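Local coordinates for protein putative fimbrium tip subunit Fim1C (Bacteroides ovatus, PDB 4EPS) that probably forms part of the tip of a fimbrium, the filamentous cell-surface appendage that mediates adhesion and biofilm formation, at residues T468-I482 and G493-R505. Sequence-based numbering, arbitrary orientation.
With SO4 (sulfate ion), chain G.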
loop_
_atom_site.group_PDB
_atom_site.type_symbol
_atom_site.label_atom_id
_atom_site.label_comp_id
_atom_site.label_asym_id
_atom_site.label_seq_id
_atom_site.Cartn_x
_atom_site.Cartn_y
_atom_site.Cartn_z
ATOM N N THR A 468 -20.001 32.569 0.345
ATOM C CA THR A 468 -19.011 33.271 -0.470
ATOM C C THR A 468 -17.725 33.250 0.316
ATOM O O THR A 468 -17.738 33.597 1.489
ATOM C CB THR A 468 -19.495 34.681 -0.816
ATOM O OG1 THR A 468 -20.703 34.556 -1.585
ATOM C CG2 THR A 468 -18.454 35.449 -1.653
ATOM N N TYR A 469 -16.614 32.863 -0.325
ATOM C CA TYR A 469 -15.359 32.662 0.391
ATOM C C TYR A 469 -14.262 33.634 -0.007
ATOM O O TYR A 469 -14.038 33.855 -1.198
ATOM C CB TYR A 469 -14.865 31.204 0.163
ATOM C CG TYR A 469 -15.822 30.187 0.741
ATOM C CD1 TYR A 469 -16.950 29.778 0.030
ATOM C CD2 TYR A 469 -15.662 29.711 2.045
ATOM C CE1 TYR A 469 -17.877 28.883 0.588
ATOM C CE2 TYR A 469 -16.580 28.823 2.610
ATOM C CZ TYR A 469 -17.688 28.416 1.878
ATOM O OH TYR A 469 -18.602 27.540 2.439
ATOM N N TRP A 470 -13.560 34.191 0.982
ATOM C CA TRP A 470 -12.413 35.050 0.687
ATOM C C TRP A 470 -11.280 34.286 0.027
ATOM O O TRP A 470 -10.989 33.168 0.443
ATOM C CB TRP A 470 -11.792 35.583 1.995
ATOM C CG TRP A 470 -12.570 36.640 2.705
ATOM C CD1 TRP A 470 -13.102 36.549 3.957
ATOM C CD2 TRP A 470 -12.776 37.996 2.271
ATOM N NE1 TRP A 470 -13.638 37.756 4.336
ATOM C CE2 TRP A 470 -13.472 38.662 3.313
ATOM C CE3 TRP A 470 -12.482 38.703 1.086
ATOM C CZ2 TRP A 470 -13.864 40.005 3.216
ATOM C CZ3 TRP A 470 -12.860 40.045 0.993
ATOM C CH2 TRP A 470 -13.541 40.683 2.049
ATOM N N SER A 471 -10.581 34.919 -0.920
ATOM C CA SER A 471 -9.321 34.363 -1.398
ATOM C C SER A 471 -8.233 35.392 -1.077
ATOM O O SER A 471 -8.545 36.540 -0.711
ATOM C CB SER A 471 -9.350 34.048 -2.891
ATOM O OG SER A 471 -9.132 35.233 -3.644
ATOM N N SER A 472 -6.970 34.995 -1.239
ATOM C CA SER A 472 -5.843 35.906 -1.047
ATOM C C SER A 472 -5.448 36.550 -2.396
ATOM O O SER A 472 -4.431 37.246 -2.466
ATOM C CB SER A 472 -4.654 35.164 -0.445
ATOM O OG SER A 472 -4.334 34.028 -1.239
ATOM N N THR A 473 -6.252 36.316 -3.464
ATOM C CA THR A 473 -6.001 36.858 -4.809
ATOM C C THR A 473 -6.654 38.250 -4.914
ATOM O O THR A 473 -7.865 38.390 -4.731
ATOM C CB THR A 473 -6.522 35.859 -5.866
ATOM O OG1 THR A 473 -5.944 34.571 -5.582
ATOM C CG2 THR A 473 -6.176 36.301 -7.307
ATOM N N GLU A 474 -5.843 39.272 -5.208
ATOM C CA GLU A 474 -6.324 40.642 -5.249
ATOM C C GLU A 474 -6.908 41.009 -6.610
ATOM O O GLU A 474 -6.351 40.626 -7.648
ATOM C CB GLU A 474 -5.166 41.596 -4.898
ATOM C CG GLU A 474 -5.622 43.029 -4.664
ATOM C CD GLU A 474 -4.498 44.000 -4.376
ATOM O OE1 GLU A 474 -3.553 44.067 -5.198
ATOM O OE2 GLU A 474 -4.595 44.743 -3.370
ATOM N N ARG A 475 -8.031 41.768 -6.602
ATOM C CA ARG A 475 -8.637 42.284 -7.835
ATOM C C ARG A 475 -8.083 43.679 -8.109
ATOM O O ARG A 475 -7.648 43.952 -9.227
ATOM C CB ARG A 475 -10.180 42.303 -7.765
ATOM C CG ARG A 475 -10.884 43.128 -8.888
ATOM C CD ARG A 475 -10.528 42.661 -10.305
ATOM N NE ARG A 475 -11.223 43.459 -11.323
ATOM C CZ ARG A 475 -10.777 44.603 -11.813
ATOM N NH1 ARG A 475 -9.623 45.110 -11.392
ATOM N NH2 ARG A 475 -11.496 45.272 -12.714
ATOM N N ASN A 476 -8.134 44.575 -7.104
ATOM C CA ASN A 476 -7.649 45.970 -7.214
ATOM C C ASN A 476 -7.442 46.500 -5.786
ATOM O O ASN A 476 -7.475 45.706 -4.832
ATOM C CB ASN A 476 -8.622 46.867 -8.066
ATOM C CG ASN A 476 -10.039 47.018 -7.555
ATOM O OD1 ASN A 476 -10.350 46.745 -6.393
ATOM N ND2 ASN A 476 -10.943 47.480 -8.412
ATOM N N ASN A 477 -7.252 47.812 -5.624
ATOM C CA ASN A 477 -7.001 48.400 -4.296
ATOM C C ASN A 477 -8.187 48.218 -3.326
ATOM O O ASN A 477 -7.978 48.163 -2.119
ATOM C CB ASN A 477 -6.647 49.894 -4.443
ATOM C CG ASN A 477 -7.726 50.746 -5.073
ATOM O OD1 ASN A 477 -8.404 50.345 -6.016
ATOM N ND2 ASN A 477 -7.914 51.946 -4.557
ATOM N N LYS A 478 -9.405 48.056 -3.850
ATOM C CA LYS A 478 -10.601 47.939 -3.010
ATOM C C LYS A 478 -11.147 46.528 -2.857
ATOM O O LYS A 478 -11.912 46.289 -1.909
ATOM C CB LYS A 478 -11.742 48.803 -3.593
ATOM C CG LYS A 478 -11.400 50.269 -3.814
ATOM C CD LYS A 478 -12.352 50.818 -4.878
ATOM C CE LYS A 478 -12.116 52.262 -5.238
ATOM N NZ LYS A 478 -13.006 52.699 -6.352
ATOM N N ASN A 479 -10.843 45.614 -3.815
ATOM C CA ASN A 479 -11.457 44.279 -3.893
ATOM C C ASN A 479 -10.497 43.122 -3.959
ATOM O O ASN A 479 -9.433 43.212 -4.570
ATOM C CB ASN A 479 -12.321 44.188 -5.179
ATOM C CG ASN A 479 -13.629 44.952 -5.172
ATOM O OD1 ASN A 479 -13.786 45.975 -4.514
ATOM N ND2 ASN A 479 -14.585 44.509 -5.966
HETATM N N MSE A 480 -10.939 41.989 -3.396
HETATM C CA MSE A 480 -10.303 40.686 -3.508
HETATM C C MSE A 480 -11.148 39.845 -4.454
HETATM O O MSE A 480 -12.317 40.146 -4.671
HETATM C CB MSE A 480 -10.245 39.952 -2.123
HETATM C CG MSE A 480 -9.530 40.722 -1.013
HETATM SE SE MSE A 480 -7.712 41.138 -1.488
HETATM C CE MSE A 480 -6.932 39.403 -1.422
ATOM N N TYR A 481 -10.591 38.759 -4.968
ATOM C CA TYR A 481 -11.387 37.739 -5.641
ATOM C C TYR A 481 -12.105 36.937 -4.543
ATOM O O TYR A 481 -11.503 36.636 -3.490
ATOM C CB TYR A 481 -10.494 36.797 -6.469
ATOM C CG TYR A 481 -10.126 37.367 -7.819
ATOM C CD1 TYR A 481 -9.178 38.378 -7.937
ATOM C CD2 TYR A 481 -10.714 36.883 -8.986
ATOM C CE1 TYR A 481 -8.822 38.894 -9.184
ATOM C CE2 TYR A 481 -10.331 37.359 -10.242
ATOM C CZ TYR A 481 -9.410 38.389 -10.331
ATOM O OH TYR A 481 -9.058 38.893 -11.555
ATOM N N ILE A 482 -13.377 36.606 -4.772
ATOM C CA ILE A 482 -14.185 35.808 -3.838
ATOM C C ILE A 482 -14.723 34.619 -4.616
ATOM O O ILE A 482 -15.018 34.740 -5.815
ATOM C CB ILE A 482 -15.316 36.665 -3.182
ATOM C CG1 ILE A 482 -16.041 37.574 -4.256
ATOM C CG2 ILE A 482 -14.730 37.474 -1.986
ATOM C CD1 ILE A 482 -17.439 38.250 -3.796
ATOM N N GLY A 493 -14.961 35.270 -8.529
ATOM C CA GLY A 493 -15.564 36.535 -8.920
ATOM C C GLY A 493 -14.752 37.699 -8.406
ATOM O O GLY A 493 -14.047 37.570 -7.410
ATOM N N THR A 494 -14.903 38.860 -9.023
ATOM C CA THR A 494 -14.098 40.025 -8.645
ATOM C C THR A 494 -14.788 41.009 -7.678
ATOM O O THR A 494 -14.218 42.068 -7.415
ATOM C CB THR A 494 -13.683 40.749 -9.924
ATOM O OG1 THR A 494 -14.854 41.231 -10.586
ATOM C CG2 THR A 494 -12.861 39.861 -10.861
ATOM N N GLY A 495 -15.959 40.664 -7.139
ATOM C CA GLY A 495 -16.723 41.595 -6.298
ATOM C C GLY A 495 -16.427 41.623 -4.803
ATOM O O GLY A 495 -17.220 42.154 -4.030
ATOM N N GLY A 496 -15.280 41.100 -4.392
ATOM C CA GLY A 496 -14.946 40.987 -2.975
ATOM C C GLY A 496 -14.407 42.246 -2.323
ATOM O O GLY A 496 -13.245 42.267 -1.926
ATOM N N VAL A 497 -15.262 43.281 -2.137
ATOM C CA VAL A 497 -14.869 44.552 -1.475
ATOM C C VAL A 497 -14.217 44.173 -0.147
ATOM O O VAL A 497 -14.823 43.431 0.611
ATOM C CB VAL A 497 -16.070 45.517 -1.287
ATOM C CG1 VAL A 497 -15.613 46.843 -0.673
ATOM C CG2 VAL A 497 -16.803 45.750 -2.622
ATOM N N LYS A 498 -12.967 44.603 0.078
ATOM C CA LYS A 498 -12.112 44.216 1.215
ATOM C C LYS A 498 -12.769 44.459 2.588
ATOM O O LYS A 498 -12.452 43.748 3.542
ATOM C CB LYS A 498 -10.778 44.956 1.129
ATOM C CG LYS A 498 -9.871 44.401 0.030
ATOM C CD LYS A 498 -8.710 45.345 -0.297
ATOM C CE LYS A 498 -7.914 44.827 -1.466
ATOM N NZ LYS A 498 -6.606 45.518 -1.600
ATOM N N THR A 499 -13.701 45.433 2.656
ATOM C CA THR A 499 -14.437 45.848 3.858
ATOM C C THR A 499 -15.794 45.122 3.972
ATOM O O THR A 499 -16.498 45.304 4.968
ATOM C CB THR A 499 -14.611 47.372 3.859
ATOM O OG1 THR A 499 -15.309 47.724 2.663
ATOM C CG2 THR A 499 -13.284 48.099 3.925
ATOM N N ASN A 500 -16.141 44.258 2.990
ATOM C CA ASN A 500 -17.348 43.439 3.093
ATOM C C ASN A 500 -17.071 42.256 4.041
ATOM O O ASN A 500 -15.950 42.107 4.503
ATOM C CB ASN A 500 -17.820 42.954 1.719
ATOM C CG ASN A 500 -18.655 43.965 0.984
ATOM O OD1 ASN A 500 -18.915 45.050 1.475
ATOM N ND2 ASN A 500 -19.090 43.626 -0.197
ATOM N N THR A 501 -18.083 41.437 4.332
ATOM C CA THR A 501 -17.944 40.273 5.209
ATOM C C THR A 501 -18.172 39.008 4.409
ATOM O O THR A 501 -19.264 38.824 3.873
ATOM C CB THR A 501 -18.932 40.371 6.398
ATOM O OG1 THR A 501 -18.602 41.521 7.177
ATOM C CG2 THR A 501 -18.892 39.129 7.298
ATOM N N TYR A 502 -17.148 38.143 4.326
ATOM C CA TYR A 502 -17.271 36.853 3.645
ATOM C C TYR A 502 -16.684 35.748 4.550
ATOM O O TYR A 502 -16.220 36.030 5.658
ATOM C CB TYR A 502 -16.619 36.855 2.249
ATOM C CG TYR A 502 -17.123 37.943 1.323
ATOM C CD1 TYR A 502 -18.417 37.900 0.793
ATOM C CD2 TYR A 502 -16.326 39.032 1.000
ATOM C CE1 TYR A 502 -18.871 38.890 -0.090
ATOM C CE2 TYR A 502 -16.779 40.040 0.141
ATOM C CZ TYR A 502 -18.059 39.976 -0.379
ATOM O OH TYR A 502 -18.482 40.994 -1.208
ATOM N N THR A 503 -16.703 34.506 4.068
ATOM C CA THR A 503 -16.285 33.349 4.868
ATOM C C THR A 503 -14.836 33.009 4.663
ATOM O O THR A 503 -14.344 32.963 3.527
ATOM C CB THR A 503 -17.170 32.133 4.532
ATOM O OG1 THR A 503 -18.519 32.502 4.790
ATOM C CG2 THR A 503 -16.831 30.901 5.381
ATOM N N TYR A 504 -14.173 32.711 5.774
ATOM C CA TYR A 504 -12.804 32.216 5.772
ATOM C C TYR A 504 -12.723 30.703 5.911
ATOM O O TYR A 504 -13.366 30.118 6.782
ATOM C CB TYR A 504 -12.036 32.797 6.973
ATOM C CG TYR A 504 -11.585 34.224 6.795
ATOM C CD1 TYR A 504 -10.390 34.519 6.149
ATOM C CD2 TYR A 504 -12.313 35.280 7.345
ATOM C CE1 TYR A 504 -9.944 35.831 6.018
ATOM C CE2 TYR A 504 -11.881 36.598 7.211
ATOM C CZ TYR A 504 -10.687 36.865 6.562
ATOM O OH TYR A 504 -10.241 38.147 6.428
ATOM N N ARG A 505 -11.855 30.101 5.116
ATOM C CA ARG A 505 -11.323 28.739 5.274
ATOM C C ARG A 505 -9.817 28.884 5.063
ATOM O O ARG A 505 -9.413 29.619 4.163
ATOM C CB ARG A 505 -11.932 27.739 4.275
ATOM C CG ARG A 505 -13.336 27.266 4.633
ATOM C CD ARG A 505 -13.301 26.172 5.702
ATOM N NE ARG A 505 -14.664 25.821 6.100
ATOM C CZ ARG A 505 -14.980 24.820 6.909
ATOM N NH1 ARG A 505 -14.027 24.048 7.429
ATOM N NH2 ARG A 505 -16.242 24.608 7.244
HETATM S S SO4 G . -14.266 43.053 -13.652
HETATM O O1 SO4 G . -15.715 43.058 -13.415
HETATM O O2 SO4 G . -13.952 42.047 -14.675
HETATM O O3 SO4 G . -13.793 44.362 -14.064
HETATM O O4 SO4 G . -13.553 42.719 -12.426
HETATM O O HOH W 1 -20.502 34.019 3.138
HETATM O O HOH W 2 -11.360 31.585 2.706
#
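The indole of Trp470 is wedged between Tyr502 and Tyr504, one on each face, while the rim of its six-membered ring runs along the carbonyl oxygens of Gly496, Val497 and Asn500. Tyr502 meets it edge-to-face, with planes at 82° and CD2 3.4 Å from Trp470 CH2, and lays its CB over the five-membered ring as a CH-pi contact. From the other side Trp470 CD1 sits above the centre of the Tyr504 ring, the two planes oblique. A wide, flat side chain suits a place between two tyrosines, and NE1 is satisfied by Gly344 O. Replacing the indole by the methyl of an alanine is likely to leave both tyrosine rings without their shared partner and to open a gap beside the 497–500 turn. Ile482 CG2 lies over one face of the Tyr502 ring, a CH-pi contact.

The frame is the three-stranded antiparallel sheet 469–474, 479–485 and 490–497, whose last two strands form a beta hairpin; a beta bulge shifts the register between Met480 and Ile482. The chain then folds back through a type I turn, Val497 to Asn500, so that Thr503 can bridge Tyr469: Trp470 N donates to Thr503 O at 2.9 Å. Gly496, centre of an inverse gamma turn, suits its place because a CB would clash with Met480 O and Ile482 CG2.

From within the turn, Lys498, extended beyond CG, carries NZ to the buried Glu474, a salt bridge of 2.8 Å to the anti lone pair of OE2, and to Asn477 O at 3.0 Å, approaching from above that carbonyl plane. With chi1 -73° setting CG beside its own backbone N, Asn479 aims ND2 in plane at Thr494 O, 2.9 Å away and almost straight at 177°. Arg475 NE and Thr494 OG1 both donate to O4 of a sulfate that probably comes from the crystallisation liquor, each at 2.7 Å.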